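Long-range contacts in THUMP domain-containing protein (Pyrococcus horikoshii, PDB 1VBK), which is of unproven function but, as a ThiI-family protein with a THUMP domain, probably binds RNA and ATP: residues A[195-199]-A[227-231]; A[6-10]-A[69-73]. All coordinates share one frame. Residue numbers count along the deposited sequence, not the author numbering.

How the interactions relate
Interaction 2 closes first along the chain: strand 3-8 leads out, 58 residues including two helices and a hairpin follow, and 69-73 returns at the start of strand 71-81; both segments belong to the ThiI ferredoxin-like part. Interaction 1 opens later, in the HUP-type ThiI part, where 195-199 of helix 189-200 meets the end of helix 215-228 after 27 residues that include strand 204-210. The two loops therefore follow in series, neither nested nor crossed, with centres about 16 Å apart. Phe69 joins them: it leads into the strand of interaction 2, yet its ring packs on Phe196, Met199 and Tyr230 of interaction 1, tying the N-terminal domain to the C-terminal one.

Interaction 1. Residues A[195-199]-A[227-231]; sequences IFLMM and LKRYS
Residues 195-199 are alpha-helical throughout, part of helix 189-200, whereas 227-231 run from the C-terminal part of helix 215-228 into a loop. The facing backbones keep a side-chain layer between them, with CA atoms 6.8 Å apart at Phe196 and Leu227 and 7.3 Å at Met199 and Ser231. Leu227 (m, t) is the central bump. It enters the hollow bounded by Ile195, Phe196 and Met199: its CD1 lies 4.2 Å from Ile195 CG2, and its CD2 lies 3.8 Å from Phe196 CB and 3.9 Å from Met199 CE. Phe196, chi1 t, swings its ring across to Tyr230, chi1 m, in a T-shaped stack: the Phe196 edge meets the Tyr230 face, centroids 5.1 Å apart, planes at 73°, CE2 of Phe196 3.7 Å from CG of Tyr230. Met199 (m, t, m) reaches past Leu227 to Ser231, its SD 3.9 Å from Ser231 CB. Ser231 OG donates to Lys228 O (2.9 Å). This apolar interlock joins two helices of the parallel-sheet, HUP-like domain: Ile195 and Met199 also rest on Val205 of strand 204-210, while helix 295-305 packs on Phe196 and Tyr230 through Leu305.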
# COMPACT_ATOMS: atom_id res chain seq x y z
N ILE A 195 -9.25 -15.92 1.77
CA ILE A 195 -8.19 -15.26 2.53
C ILE A 195 -6.96 -16.16 2.61
O ILE A 195 -5.83 -15.70 2.44
CB ILE A 195 -8.68 -14.90 3.94
CG1 ILE A 195 -9.72 -13.78 3.84
CG2 ILE A 195 -7.49 -14.48 4.82
CD1 ILE A 195 -10.39 -13.42 5.14
N PHE A 196 -7.18 -17.44 2.86
CA PHE A 196 -6.08 -18.39 2.95
C PHE A 196 -5.28 -18.39 1.64
O PHE A 196 -4.05 -18.34 1.67
CB PHE A 196 -6.63 -19.80 3.25
CG PHE A 196 -5.57 -20.87 3.30
CD1 PHE A 196 -5.07 -21.43 2.14
CD2 PHE A 196 -5.08 -21.31 4.53
CE1 PHE A 196 -4.08 -22.42 2.19
CE2 PHE A 196 -4.09 -22.30 4.59
CZ PHE A 196 -3.59 -22.85 3.41
N LEU A 197 -5.97 -18.43 0.51
CA LEU A 197 -5.32 -18.44 -0.79
C LEU A 197 -4.48 -17.18 -1.06
O LEU A 197 -3.42 -17.26 -1.68
CB LEU A 197 -6.36 -18.61 -1.90
CG LEU A 197 -7.11 -19.95 -1.90
CD1 LEU A 197 -8.27 -19.89 -2.88
CD2 LEU A 197 -6.14 -21.07 -2.27
N MET A 198 -4.95 -16.04 -0.58
CA MET A 198 -4.21 -14.79 -0.78
C MET A 198 -2.99 -14.69 0.14
O MET A 198 -1.96 -14.15 -0.26
CB MET A 198 -5.14 -13.59 -0.58
CG MET A 198 -6.23 -13.48 -1.63
SD MET A 198 -5.57 -13.39 -3.30
CE MET A 198 -4.86 -11.74 -3.29
N MET A 199 -3.11 -15.19 1.36
CA MET A 199 -1.97 -15.16 2.27
C MET A 199 -0.86 -16.02 1.65
O MET A 199 0.32 -15.67 1.71
CB MET A 199 -2.35 -15.71 3.64
CG MET A 199 -3.25 -14.78 4.45
SD MET A 199 -3.46 -15.32 6.16
CE MET A 199 -4.84 -16.43 5.97
N LEU A 227 -7.58 -19.79 10.61
CA LEU A 227 -6.73 -19.06 9.68
C LEU A 227 -5.49 -18.48 10.37
O LEU A 227 -4.43 -18.37 9.75
CB LEU A 227 -7.51 -17.91 9.03
CG LEU A 227 -8.55 -18.26 7.96
CD1 LEU A 227 -9.35 -17.02 7.58
CD2 LEU A 227 -7.83 -18.83 6.74
N LYS A 228 -5.63 -18.13 11.64
CA LYS A 228 -4.52 -17.54 12.37
C LYS A 228 -3.29 -18.44 12.40
O LYS A 228 -2.16 -17.95 12.41
CB LYS A 228 -4.95 -17.21 13.81
CG LYS A 228 -4.22 -16.01 14.38
CD LYS A 228 -4.66 -15.67 15.79
CE LYS A 228 -4.07 -14.34 16.24
NZ LYS A 228 -2.60 -14.27 15.96
N ARG A 229 -3.50 -19.75 12.39
CA ARG A 229 -2.40 -20.72 12.42
C ARG A 229 -1.59 -20.74 11.13
O ARG A 229 -0.65 -21.53 10.99
CB ARG A 229 -2.95 -22.13 12.66
CG ARG A 229 -3.75 -22.27 13.94
CD ARG A 229 -4.34 -23.67 14.08
NE ARG A 229 -3.32 -24.70 14.17
CZ ARG A 229 -3.03 -25.57 13.20
NH1 ARG A 229 -3.70 -25.54 12.06
NH2 ARG A 229 -2.10 -26.49 13.39
N TYR A 230 -1.95 -19.86 10.20
CA TYR A 230 -1.27 -19.76 8.91
C TYR A 230 -0.96 -18.29 8.60
O TYR A 230 -0.65 -17.95 7.46
CB TYR A 230 -2.18 -20.30 7.80
CG TYR A 230 -2.36 -21.80 7.79
CD1 TYR A 230 -1.43 -22.62 7.16
CD2 TYR A 230 -3.45 -22.39 8.42
CE1 TYR A 230 -1.59 -24.01 7.14
CE2 TYR A 230 -3.62 -23.78 8.41
CZ TYR A 230 -2.69 -24.57 7.77
OH TYR A 230 -2.84 -25.94 7.76
N SER A 231 -1.05 -17.43 9.61
CA SER A 231 -0.84 -16.00 9.39
C SER A 231 0.37 -15.36 10.06
O SER A 231 0.43 -14.14 10.19
CB SER A 231 -2.09 -15.24 9.82
OG SER A 231 -2.23 -15.28 11.23

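Interaction 2. Residues A[6-10]-A[69-73]; sequences VRYGE and FGIVS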
# COMPACT_ATOMS: atom_id res chain seq x y z
N VAL A 6 15.53 -25.01 6.12
CA VAL A 6 14.35 -24.45 5.48
C VAL A 6 14.74 -24.07 4.06
O VAL A 6 15.65 -23.25 3.86
CB VAL A 6 13.84 -23.22 6.23
CG1 VAL A 6 12.65 -22.59 5.49
CG2 VAL A 6 13.43 -23.62 7.65
N ARG A 7 14.07 -24.66 3.08
CA ARG A 7 14.36 -24.39 1.67
C ARG A 7 13.25 -23.57 1.05
O ARG A 7 12.08 -23.77 1.36
CB ARG A 7 14.54 -25.70 0.90
CG ARG A 7 15.50 -26.67 1.58
CD ARG A 7 15.79 -27.91 0.74
NE ARG A 7 16.63 -28.84 1.49
CZ ARG A 7 16.16 -29.70 2.40
NH1 ARG A 7 14.86 -29.75 2.66
NH2 ARG A 7 17.01 -30.47 3.07
N TYR A 8 13.62 -22.66 0.15
CA TYR A 8 12.65 -21.79 -0.49
C TYR A 8 13.09 -21.39 -1.89
O TYR A 8 14.20 -21.72 -2.32
CB TYR A 8 12.45 -20.53 0.36
CG TYR A 8 13.76 -19.89 0.77
CD1 TYR A 8 14.40 -18.98 -0.08
CD2 TYR A 8 14.38 -20.23 1.97
CE1 TYR A 8 15.63 -18.43 0.27
CE2 TYR A 8 15.62 -19.69 2.32
CZ TYR A 8 16.24 -18.79 1.47
OH TYR A 8 17.46 -18.26 1.80
N GLY A 9 12.23 -20.67 -2.59
CA GLY A 9 12.55 -20.24 -3.93
C GLY A 9 12.32 -21.37 -4.91
O GLY A 9 12.68 -22.52 -4.64
N GLU A 10 11.70 -21.05 -6.05
CA GLU A 10 11.43 -22.06 -7.06
C GLU A 10 11.40 -21.45 -8.46
O GLU A 10 10.85 -20.37 -8.66
CB GLU A 10 10.12 -22.78 -6.75
CG GLU A 10 8.94 -21.87 -6.48
CD GLU A 10 7.78 -22.60 -5.82
OE1 GLU A 10 7.36 -23.65 -6.34
OE2 GLU A 10 7.29 -22.12 -4.77
N PHE A 69 4.04 -19.86 4.88
CA PHE A 69 4.09 -19.72 3.43
C PHE A 69 5.44 -19.24 2.92
O PHE A 69 6.14 -18.47 3.58
CB PHE A 69 2.98 -18.77 2.96
CG PHE A 69 1.59 -19.26 3.28
CD1 PHE A 69 1.17 -20.52 2.85
CD2 PHE A 69 0.71 -18.47 4.00
CE1 PHE A 69 -0.11 -20.98 3.14
CE2 PHE A 69 -0.58 -18.92 4.31
CZ PHE A 69 -0.99 -20.18 3.87
N GLY A 70 5.81 -19.69 1.72
CA GLY A 70 7.08 -19.30 1.14
C GLY A 70 8.12 -20.40 1.30
O GLY A 70 9.19 -20.35 0.69
N ILE A 71 7.80 -21.38 2.14
CA ILE A 71 8.71 -22.50 2.39
C ILE A 71 8.36 -23.65 1.46
O ILE A 71 7.21 -24.09 1.41
CB ILE A 71 8.60 -22.98 3.86
CG1 ILE A 71 9.10 -21.89 4.80
CG2 ILE A 71 9.41 -24.27 4.05
CD1 ILE A 71 8.95 -22.25 6.28
N VAL A 72 9.36 -24.13 0.71
CA VAL A 72 9.16 -25.24 -0.21
C VAL A 72 9.31 -26.57 0.52
O VAL A 72 8.49 -27.48 0.34
CB VAL A 72 10.16 -25.17 -1.39
CG1 VAL A 72 10.00 -26.40 -2.28
CG2 VAL A 72 9.92 -23.90 -2.20
N SER A 73 10.34 -26.70 1.35
CA SER A 73 10.52 -27.93 2.12
C SER A 73 11.30 -27.69 3.40
O SER A 73 12.07 -26.73 3.52
CB SER A 73 11.18 -29.03 1.28
OG SER A 73 12.52 -28.72 0.95
O HOH W 1 9.58 -20.25 -2.03
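This is an antiparallel strand pairing distorted by a classic beta bulge, where the end of strand 3-8 meets the start of strand 71-81. Arg7 faces both Val72 and Ser73. Arg7 N donates to Ser73 O (2.9 Å), while Arg7 O receives Val72 N at 2.8 Å and, weakly, Ser73 N at 3.4 Å. The side chains of Arg7 and Ser73 lie on the same face of the sheet, where Arg7 NH1 donates to Ser73 OG (3.1 Å); the guanidinium also hydrogen-bonds Ser75 OG through NH1 and forms a salt bridge with Glu155 through NE. Val6 CG1 touches Ile71 CG1 at 3.7 Å, and Ile71 continues onto Leu26 of helix 19-36. Beyond the bulge the backbones separate and a water bridges them, 2.7 Å from both Gly9 N and Gly70 O. Gly70, at phi 101° and psi -12°, has a conformation in which a CB would clash with the preceding carbonyl. The placing of strand 3-8 between strands 50-54 and 71-81, with helix 19-36 against it, is consistent with the ferredoxin-like domain of ThiI proteins.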